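Local coordinates for peptidoglycan-recognition protein (Apis mellifera, PDB 5XZ3), which probably recognises bacterial peptidoglycan as a pattern-recognition receptor of honeybee innate immunity, at residues I24-I29 and W88-A93; I70-L75 and S102-F107. All coordinates share one frame; numbering follows the deposited sequence.

Interaction 1: I24-I29 and W88-A93; sequences INYLII and WNHEGA
Ile24 CG1 stands beside the backbone N (chi1 -62°), which leaves CG2 anti to that N and over one face of the His90 imidazole. Its distance to the His90 ring centroid is 3.6 Å, a CH-pi contact. His90 CG is anti to its carbonyl carbon (chi1 -56°), which lays the ring beside that of Tyr26, both side chains pointing the same way. The two rings meet obliquely, Tyr26 CE1 lying 3.6 Å from His90 CD2. Asn89 covers a face of the phenol: its CB sits 4.2 Å from the Tyr26 ring centroid. The backbones form a single bridge between Tyr26 and His90. Glu91 N donates to Asn25 O over 2.8 Å in an almost straight bond (175°). Leu27 N donates to Asn89 O over 3.0 Å, approaching from above the carbonyl plane. Leu27 also sends CD1 inward to Trp88 O. One water lies 2.9 Å from Tyr26 OH and 3.1 Å from His90 NE2. Others join Asn25 N to Glu91 O and Leu27 O to Asn89 O. The two backbone bonds flank the bridge and set the pairing of these surface segments. Most other polar links pass through water, so the rim is probably held less rigidly.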
ATOM      1  N   ILE A  24      -0.345 -16.128  -9.068  1.00 33.96           N
ATOM      2  CA  ILE A  24      -0.429 -15.827  -7.643  1.00 34.52           C
ATOM      3  C   ILE A  24       0.533 -16.721  -6.885  1.00 33.50           C
ATOM      4  O   ILE A  24       0.594 -17.932  -7.134  1.00 32.94           O
ATOM      5  CB  ILE A  24      -1.879 -16.007  -7.103  1.00 35.87           C
ATOM      6  CG1 ILE A  24      -2.853 -15.050  -7.789  1.00 36.67           C
ATOM      7  CG2 ILE A  24      -1.938 -15.773  -5.596  1.00 36.15           C
ATOM      8  CD1 ILE A  24      -4.287 -15.555  -7.840  1.00 38.78           C
ATOM      9  N   ASN A  25       1.315 -16.114  -5.994  1.00 32.44           N
ATOM     10  CA  ASN A  25       1.973 -16.860  -4.923  1.00 31.57           C
ATOM     11  C   ASN A  25       1.534 -16.255  -3.609  1.00 30.68           C
ATOM     12  O   ASN A  25       1.406 -15.034  -3.498  1.00 29.98           O
ATOM     13  CB  ASN A  25       3.498 -16.810  -5.051  1.00 33.51           C
ATOM     14  CG  ASN A  25       4.014 -17.713  -6.156  1.00 36.21           C
ATOM     15  OD1 ASN A  25       4.087 -18.939  -6.002  1.00 37.21           O
ATOM     16  ND2 ASN A  25       4.352 -17.113  -7.286  1.00 36.65           N
ATOM     17  N   TYR A  26       1.332 -17.107  -2.611  1.00 29.63           N
ATOM     18  CA  TYR A  26       0.787 -16.682  -1.330  1.00 30.14           C
ATOM     19  C   TYR A  26       1.858 -16.285  -0.324  1.00 29.06           C
ATOM     20  O   TYR A  26       2.857 -16.989  -0.145  1.00 30.11           O
ATOM     21  CB  TYR A  26      -0.095 -17.794  -0.744  1.00 31.43           C
ATOM     22  CG  TYR A  26      -1.571 -17.585  -0.919  1.00 32.26           C
ATOM     23  CD1 TYR A  26      -2.121 -17.239  -2.159  1.00 32.52           C
ATOM     24  CD2 TYR A  26      -2.438 -17.746   0.180  1.00 33.54           C
ATOM     25  CE1 TYR A  26      -3.488 -17.033  -2.307  1.00 32.80           C
ATOM     26  CE2 TYR A  26      -3.800 -17.544   0.050  1.00 33.65           C
ATOM     27  CZ  TYR A  26      -4.320 -17.195  -1.190  1.00 34.02           C
ATOM     28  OH  TYR A  26      -5.669 -16.998  -1.288  1.00 35.27           O
ATOM     29  N   LEU A  27       1.635 -15.149   0.329  1.00 27.95           N
ATOM     30  CA  LEU A  27       2.453 -14.712   1.464  1.00 26.79           C
ATOM     31  C   LEU A  27       2.263 -15.604   2.663  1.00 26.89           C
ATOM     32  O   LEU A  27       1.121 -15.952   2.982  1.00 26.61           O
ATOM     33  CB  LEU A  27       2.055 -13.284   1.892  1.00 26.94           C
ATOM     34  CG  LEU A  27       2.402 -12.147   0.932  1.00 27.24           C
ATOM     35  CD1 LEU A  27       1.670 -10.854   1.289  1.00 26.42           C
ATOM     36  CD2 LEU A  27       3.915 -11.933   0.922  1.00 27.42           C
ATOM     37  N   ILE A  28       3.370 -15.930   3.346  1.00 26.14           N
ATOM     38  CA  ILE A  28       3.317 -16.464   4.705  1.00 27.51           C
ATOM     39  C   ILE A  28       2.549 -15.450   5.575  1.00 27.30           C
ATOM     40  O   ILE A  28       2.829 -14.257   5.538  1.00 25.56           O
ATOM     41  CB  ILE A  28       4.744 -16.699   5.282  1.00 28.33           C
ATOM     42  CG1 ILE A  28       5.465 -17.818   4.506  1.00 29.53           C
ATOM     43  CG2 ILE A  28       4.720 -17.036   6.775  1.00 29.56           C
ATOM     44  CD1 ILE A  28       6.985 -17.786   4.670  1.00 31.47           C
ATOM     45  N   ILE A  29       1.583 -15.954   6.336  1.00 27.97           N
ATOM     46  CA  ILE A  29       0.795 -15.157   7.266  1.00 28.24           C
ATOM     47  C   ILE A  29       0.963 -15.792   8.641  1.00 28.57           C
ATOM     48  O   ILE A  29       0.772 -16.992   8.755  1.00 29.87           O
ATOM     49  CB  ILE A  29      -0.685 -15.120   6.822  1.00 29.11           C
ATOM     50  CG1 ILE A  29      -0.818 -14.183   5.620  1.00 30.13           C
ATOM     51  CG2 ILE A  29      -1.630 -14.711   7.963  1.00 29.41           C
ATOM     52  CD1 ILE A  29      -2.202 -14.170   5.047  1.00 32.60           C
ATOM     53  N   TRP A  88      -3.966  -8.630   0.757  1.00 25.80           N
ATOM     54  CA  TRP A  88      -3.284  -9.166   1.944  1.00 26.51           C
ATOM     55  C   TRP A  88      -2.536 -10.476   1.654  1.00 26.88           C
ATOM     56  O   TRP A  88      -1.544 -10.774   2.311  1.00 27.71           O
ATOM     57  CB  TRP A  88      -4.297  -9.494   3.049  1.00 27.42           C
ATOM     58  CG  TRP A  88      -5.027  -8.355   3.688  1.00 28.03           C
ATOM     59  CD1 TRP A  88      -6.381  -8.127   3.661  1.00 29.02           C
ATOM     60  CD2 TRP A  88      -4.463  -7.321   4.497  1.00 28.18           C
ATOM     61  NE1 TRP A  88      -6.687  -7.005   4.390  1.00 29.49           N
ATOM     62  CE2 TRP A  88      -5.532  -6.488   4.913  1.00 28.25           C
ATOM     63  CE3 TRP A  88      -3.151  -6.998   4.894  1.00 27.64           C
ATOM     64  CZ2 TRP A  88      -5.334  -5.362   5.718  1.00 28.66           C
ATOM     65  CZ3 TRP A  88      -2.955  -5.877   5.703  1.00 28.57           C
ATOM     66  CH2 TRP A  88      -4.047  -5.066   6.094  1.00 27.87           C
ATOM     67  N   ASN A  89      -3.043 -11.269   0.701  1.00 26.84           N
ATOM     68  CA  ASN A  89      -2.609 -12.660   0.572  1.00 27.35           C
ATOM     69  C   ASN A  89      -1.624 -12.980  -0.547  1.00 27.48           C
ATOM     70  O   ASN A  89      -1.029 -14.051  -0.520  1.00 27.93           O
ATOM     71  CB  ASN A  89      -3.805 -13.596   0.441  1.00 27.80           C
ATOM     72  CG  ASN A  89      -4.493 -13.818   1.757  1.00 28.62           C
ATOM     73  OD1 ASN A  89      -3.989 -14.540   2.643  1.00 31.07           O
ATOM     74  ND2 ASN A  89      -5.619 -13.179   1.922  1.00 27.26           N
ATOM     75  N   HIS A  90      -1.464 -12.075  -1.511  1.00 26.72           N
ATOM     76  CA  HIS A  90      -0.663 -12.367  -2.705  1.00 27.97           C
ATOM     77  C   HIS A  90       0.649 -11.611  -2.679  1.00 28.11           C
ATOM     78  O   HIS A  90       0.656 -10.416  -2.390  1.00 29.04           O
ATOM     79  CB  HIS A  90      -1.413 -11.981  -3.981  1.00 27.69           C
ATOM     80  CG  HIS A  90      -2.753 -12.620  -4.129  1.00 29.39           C
ATOM     81  ND1 HIS A  90      -3.671 -12.182  -5.059  1.00 30.07           N
ATOM     82  CD2 HIS A  90      -3.357 -13.628  -3.451  1.00 29.74           C
ATOM     83  CE1 HIS A  90      -4.770 -12.909  -4.967  1.00 30.81           C
ATOM     84  NE2 HIS A  90      -4.601 -13.799  -4.005  1.00 30.83           N
ATOM     85  N   GLU A  91       1.755 -12.296  -2.978  1.00 30.06           N
ATOM     86  CA  GLU A  91       3.074 -11.658  -3.037  1.00 30.14           C
ATOM     87  C   GLU A  91       3.074 -10.557  -4.109  1.00 30.09           C
ATOM     88  O   GLU A  91       2.685 -10.796  -5.254  1.00 29.21           O
ATOM     89  CB  GLU A  91       4.151 -12.718  -3.317  1.00 33.34           C
ATOM     90  CG  GLU A  91       5.564 -12.182  -3.466  1.00 36.28           C
ATOM     91  CD  GLU A  91       6.550 -13.204  -4.002  1.00 40.08           C
ATOM     92  OE1 GLU A  91       6.373 -14.427  -3.732  1.00 41.36           O
ATOM     93  OE2 GLU A  91       7.520 -12.769  -4.672  1.00 41.91           O
ATOM     94  N   GLY A  92       3.506  -9.356  -3.718  1.00 28.62           N
ATOM     95  CA  GLY A  92       3.571  -8.202  -4.612  1.00 28.11           C
ATOM     96  C   GLY A  92       4.901  -8.061  -5.336  1.00 27.50           C
ATOM     97  O   GLY A  92       5.703  -8.996  -5.366  1.00 27.32           O
ATOM     98  N   ALA A  93       5.108  -6.892  -5.944  1.00 26.92           N
ATOM     99  CA  ALA A  93       6.353  -6.554  -6.657  1.00 26.83           C
ATOM    100  C   ALA A  93       6.569  -5.067  -6.431  1.00 26.52           C
ATOM    101  O   ALA A  93       6.232  -4.225  -7.276  1.00 26.15           O
ATOM    102  CB  ALA A  93       6.228  -6.874  -8.146  1.00 27.65           C
TER
HETATM  103  O   HOH W   1       1.427 -13.001  -6.198  1.00 28.66           O
HETATM  104  O   HOH W   2       5.226 -15.278  -1.392  1.00 42.21           O
HETATM  105  O   HOH W   3      -6.735 -15.993  -3.801  1.00 43.18           O
HETATM  106  O   HOH W   4      -1.230 -15.434   1.920  1.00 28.12           O

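Interaction 2: I70-L75 and S102-F107; sequences IGYSFL and SISIAF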
ATOM      1  N   ILE A  70      -0.659  -6.036 -10.535  1.00 28.07           N
ATOM      2  CA  ILE A  70      -0.303  -4.717  -9.988  1.00 28.14           C
ATOM      3  C   ILE A  70       0.638  -4.983  -8.802  1.00 27.83           C
ATOM      4  O   ILE A  70       0.427  -5.941  -8.019  1.00 27.46           O
ATOM      5  CB  ILE A  70      -1.530  -3.854  -9.601  1.00 29.12           C
ATOM      6  CG1 ILE A  70      -1.075  -2.427  -9.196  1.00 30.16           C
ATOM      7  CG2 ILE A  70      -2.405  -4.576  -8.564  1.00 29.48           C
ATOM      8  CD1 ILE A  70      -2.135  -1.339  -9.200  1.00 30.64           C
ATOM      9  N   GLY A  71       1.707  -4.198  -8.721  1.00 27.63           N
ATOM     10  CA  GLY A  71       2.813  -4.487  -7.806  1.00 26.48           C
ATOM     11  C   GLY A  71       2.550  -4.161  -6.344  1.00 26.22           C
ATOM     12  O   GLY A  71       3.218  -4.712  -5.453  1.00 25.07           O
ATOM     13  N   TYR A  72       1.587  -3.268  -6.092  1.00 25.46           N
ATOM     14  CA  TYR A  72       1.320  -2.787  -4.726  1.00 25.01           C
ATOM     15  C   TYR A  72       0.216  -3.569  -4.023  1.00 24.68           C
ATOM     16  O   TYR A  72      -0.774  -3.933  -4.654  1.00 24.86           O
ATOM     17  CB  TYR A  72       0.942  -1.306  -4.754  1.00 24.93           C
ATOM     18  CG  TYR A  72       1.983  -0.390  -5.352  1.00 25.48           C
ATOM     19  CD1 TYR A  72       3.232  -0.223  -4.738  1.00 25.75           C
ATOM     20  CD2 TYR A  72       1.711   0.346  -6.517  1.00 26.35           C
ATOM     21  CE1 TYR A  72       4.174   0.653  -5.251  1.00 25.99           C
ATOM     22  CE2 TYR A  72       2.661   1.228  -7.052  1.00 26.23           C
ATOM     23  CZ  TYR A  72       3.888   1.362  -6.415  1.00 27.03           C
ATOM     24  OH  TYR A  72       4.840   2.231  -6.918  1.00 27.65           O
ATOM     25  N   SER A  73       0.371  -3.817  -2.716  1.00 23.42           N
ATOM     26  CA  SER A  73      -0.645  -4.596  -1.976  1.00 22.88           C
ATOM     27  C   SER A  73      -1.935  -3.818  -1.805  1.00 23.04           C
ATOM     28  O   SER A  73      -3.026  -4.341  -2.101  1.00 23.46           O
ATOM     29  CB  SER A  73      -0.118  -5.082  -0.620  1.00 22.84           C
ATOM     30  OG  SER A  73       1.177  -5.603  -0.804  1.00 22.55           O
ATOM     31  N   PHE A  74      -1.794  -2.569  -1.356  1.00 22.65           N
ATOM     32  CA  PHE A  74      -2.898  -1.622  -1.225  1.00 23.55           C
ATOM     33  C   PHE A  74      -2.484  -0.241  -1.697  1.00 24.28           C
ATOM     34  O   PHE A  74      -1.306   0.128  -1.613  1.00 24.53           O
ATOM     35  CB  PHE A  74      -3.369  -1.546   0.224  1.00 23.64           C
ATOM     36  CG  PHE A  74      -3.927  -2.831   0.747  1.00 23.83           C
ATOM     37  CD1 PHE A  74      -5.268  -3.174   0.507  1.00 24.85           C
ATOM     38  CD2 PHE A  74      -3.112  -3.728   1.444  1.00 23.96           C
ATOM     39  CE1 PHE A  74      -5.799  -4.390   0.972  1.00 24.36           C
ATOM     40  CE2 PHE A  74      -3.639  -4.937   1.905  1.00 24.00           C
ATOM     41  CZ  PHE A  74      -4.982  -5.255   1.678  1.00 24.41           C
ATOM     42  N   LEU A  75      -3.456   0.536  -2.164  1.00 25.12           N
ATOM     43  CA  LEU A  75      -3.182   1.913  -2.600  1.00 25.35           C
ATOM     44  C   LEU A  75      -4.111   2.853  -1.835  1.00 25.49           C
ATOM     45  O   LEU A  75      -5.229   2.480  -1.491  1.00 25.09           O
ATOM     46  CB  LEU A  75      -3.334   2.071  -4.120  1.00 25.46           C
ATOM     47  CG  LEU A  75      -2.363   1.206  -4.945  1.00 25.65           C
ATOM     48  CD1 LEU A  75      -3.064  -0.090  -5.345  1.00 26.41           C
ATOM     49  CD2 LEU A  75      -1.880   1.945  -6.183  1.00 26.15           C
ATOM     50  N   SER A 102       6.262  -8.926   3.350  1.00 24.42           N
ATOM     51  CA  SER A 102       5.645  -7.611   3.584  1.00 24.58           C
ATOM     52  C   SER A 102       4.417  -7.431   2.723  1.00 24.39           C
ATOM     53  O   SER A 102       4.226  -8.137   1.735  1.00 24.50           O
ATOM     54  CB  SER A 102       6.644  -6.473   3.280  1.00 23.92           C
ATOM     55  OG  SER A 102       6.970  -6.445   1.888  1.00 24.25           O
ATOM     56  N   ILE A 103       3.574  -6.486   3.115  1.00 24.37           N
ATOM     57  CA  ILE A 103       2.652  -5.868   2.174  1.00 24.26           C
ATOM     58  C   ILE A 103       3.182  -4.455   1.932  1.00 24.45           C
ATOM     59  O   ILE A 103       3.963  -3.933   2.747  1.00 23.67           O
ATOM     60  CB  ILE A 103       1.201  -5.843   2.694  1.00 26.17           C
ATOM     61  CG1 ILE A 103       1.126  -5.207   4.074  1.00 26.13           C
ATOM     62  CG2 ILE A 103       0.575  -7.260   2.702  1.00 26.71           C
ATOM     63  CD1 ILE A 103      -0.083  -4.316   4.228  1.00 28.36           C
ATOM     64  N   SER A 104       2.779  -3.851   0.821  1.00 23.49           N
ATOM     65  CA  SER A 104       3.071  -2.448   0.603  1.00 24.24           C
ATOM     66  C   SER A 104       1.803  -1.613   0.646  1.00 24.77           C
ATOM     67  O   SER A 104       0.717  -2.080   0.265  1.00 26.10           O
ATOM     68  CB  SER A 104       3.829  -2.234  -0.704  1.00 24.61           C
ATOM     69  OG  SER A 104       3.108  -2.773  -1.821  1.00 25.31           O
ATOM     70  N   ILE A 105       1.936  -0.383   1.145  1.00 24.12           N
ATOM     71  CA  ILE A 105       0.833   0.569   1.127  1.00 23.67           C
ATOM     72  C   ILE A 105       1.352   1.751   0.310  1.00 24.29           C
ATOM     73  O   ILE A 105       2.316   2.418   0.716  1.00 23.79           O
ATOM     74  CB  ILE A 105       0.402   1.012   2.538  1.00 23.90           C
ATOM     75  CG1 ILE A 105      -0.058  -0.215   3.379  1.00 24.17           C
ATOM     76  CG2 ILE A 105      -0.692   2.083   2.444  1.00 25.11           C
ATOM     77  CD1 ILE A 105      -0.429   0.065   4.834  1.00 24.32           C
ATOM     78  N   ALA A 106       0.737   1.974  -0.848  1.00 23.06           N
ATOM     79  CA  ALA A 106       1.231   2.984  -1.759  1.00 23.66           C
ATOM     80  C   ALA A 106       0.276   4.162  -1.771  1.00 23.90           C
ATOM     81  O   ALA A 106      -0.881   4.039  -2.176  1.00 23.70           O
ATOM     82  CB  ALA A 106       1.434   2.430  -3.176  1.00 23.31           C
ATOM     83  N   PHE A 107       0.788   5.312  -1.342  1.00 23.48           N
ATOM     84  CA  PHE A 107       0.057   6.572  -1.395  1.00 24.07           C
ATOM     85  C   PHE A 107       0.144   7.089  -2.831  1.00 24.58           C
ATOM     86  O   PHE A 107       1.237   7.248  -3.367  1.00 25.41           O
ATOM     87  CB  PHE A 107       0.715   7.593  -0.453  1.00 24.54           C
ATOM     88  CG  PHE A 107       0.411   7.378   1.008  1.00 25.03           C
ATOM     89  CD1 PHE A 107       0.929   6.273   1.707  1.00 24.69           C
ATOM     90  CD2 PHE A 107      -0.359   8.318   1.707  1.00 25.06           C
ATOM     91  CE1 PHE A 107       0.653   6.101   3.069  1.00 24.17           C
ATOM     92  CE2 PHE A 107      -0.638   8.146   3.057  1.00 25.10           C
ATOM     93  CZ  PHE A 107      -0.127   7.039   3.739  1.00 24.95           C
TER
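The Tyr72 ring carries the methyl of Ala106 over one face, with Ala106 CB 3.7 Å from the ring centroid. Ser104 OG lies at the edge of the same ring, near its plane. The Phe74 ring is met at its edge by the tip of Ile103, CD2 of Phe74 lying 4.2 Å from CD1 of Ile103.

These residues belong to the central mixed sheet of the peptidoglycan-recognition fold, which is related to N-acetylmuramoyl-L-alanine amidases. Strand 74-76 runs parallel to strand 102-107 here. Phe74 pairs with Ile105, and Leu75 with Ala106. Phe74 N donates to Ser104 O over 3.0 Å, nearly along the C=O axis. Phe74 O then accepts from Ala106 N over 2.9 Å. One residue thus bonds to both neighbours of Ile105, as parallel strands require.

The sheet is sandwiched between helices. Phe74 and Ile105 share one face and both pack on Leu127 of helix 118-133. Leu75 and Ala106 share the other, where Leu75 meets Ile57 of helix 47-64.

Ser73, just before strand 74-76, and Ser104 of strand 102-107 extend the pairing through their side chains. Ser73 OG is anti to its carbonyl carbon (chi1 -45°), which turns it to the backbone of 102-107. Ser104 OG takes the crowded position between its backbone N and carbonyl carbon (chi1 56°) and reaches back. Each hydroxyl oxygen therefore accepts from the other serine's amide in this buried place. Ser104 N donates to Ser73 OG over 2.9 Å at 166°, and Ser73 N donates to Ser104 OG over 3.1 Å.

In the fold
Interactions 1 and 2 touch, their centres about 11 Å apart. Their segments alternate along the chain. Interaction 1 is at the surface, while interaction 2 is close to the centre of the protein. Trp88 joins them: its CE2 is 3.5 Å from Phe74 CZ in an edge-to-face pair, and its CZ3 is 3.6 Å from Ile103 CD1. Leu27 CD1 reaches the strand too, 3.8 Å from Ser102 O. A probable hydrogen bond runs from Ala93 N to Gly71 O (2.9 Å), tying 88-93 to 70-75. A sulfate ion, probably from the crystallisation liquor, lies about 4 Å from the Glu91 side chain of interaction 1.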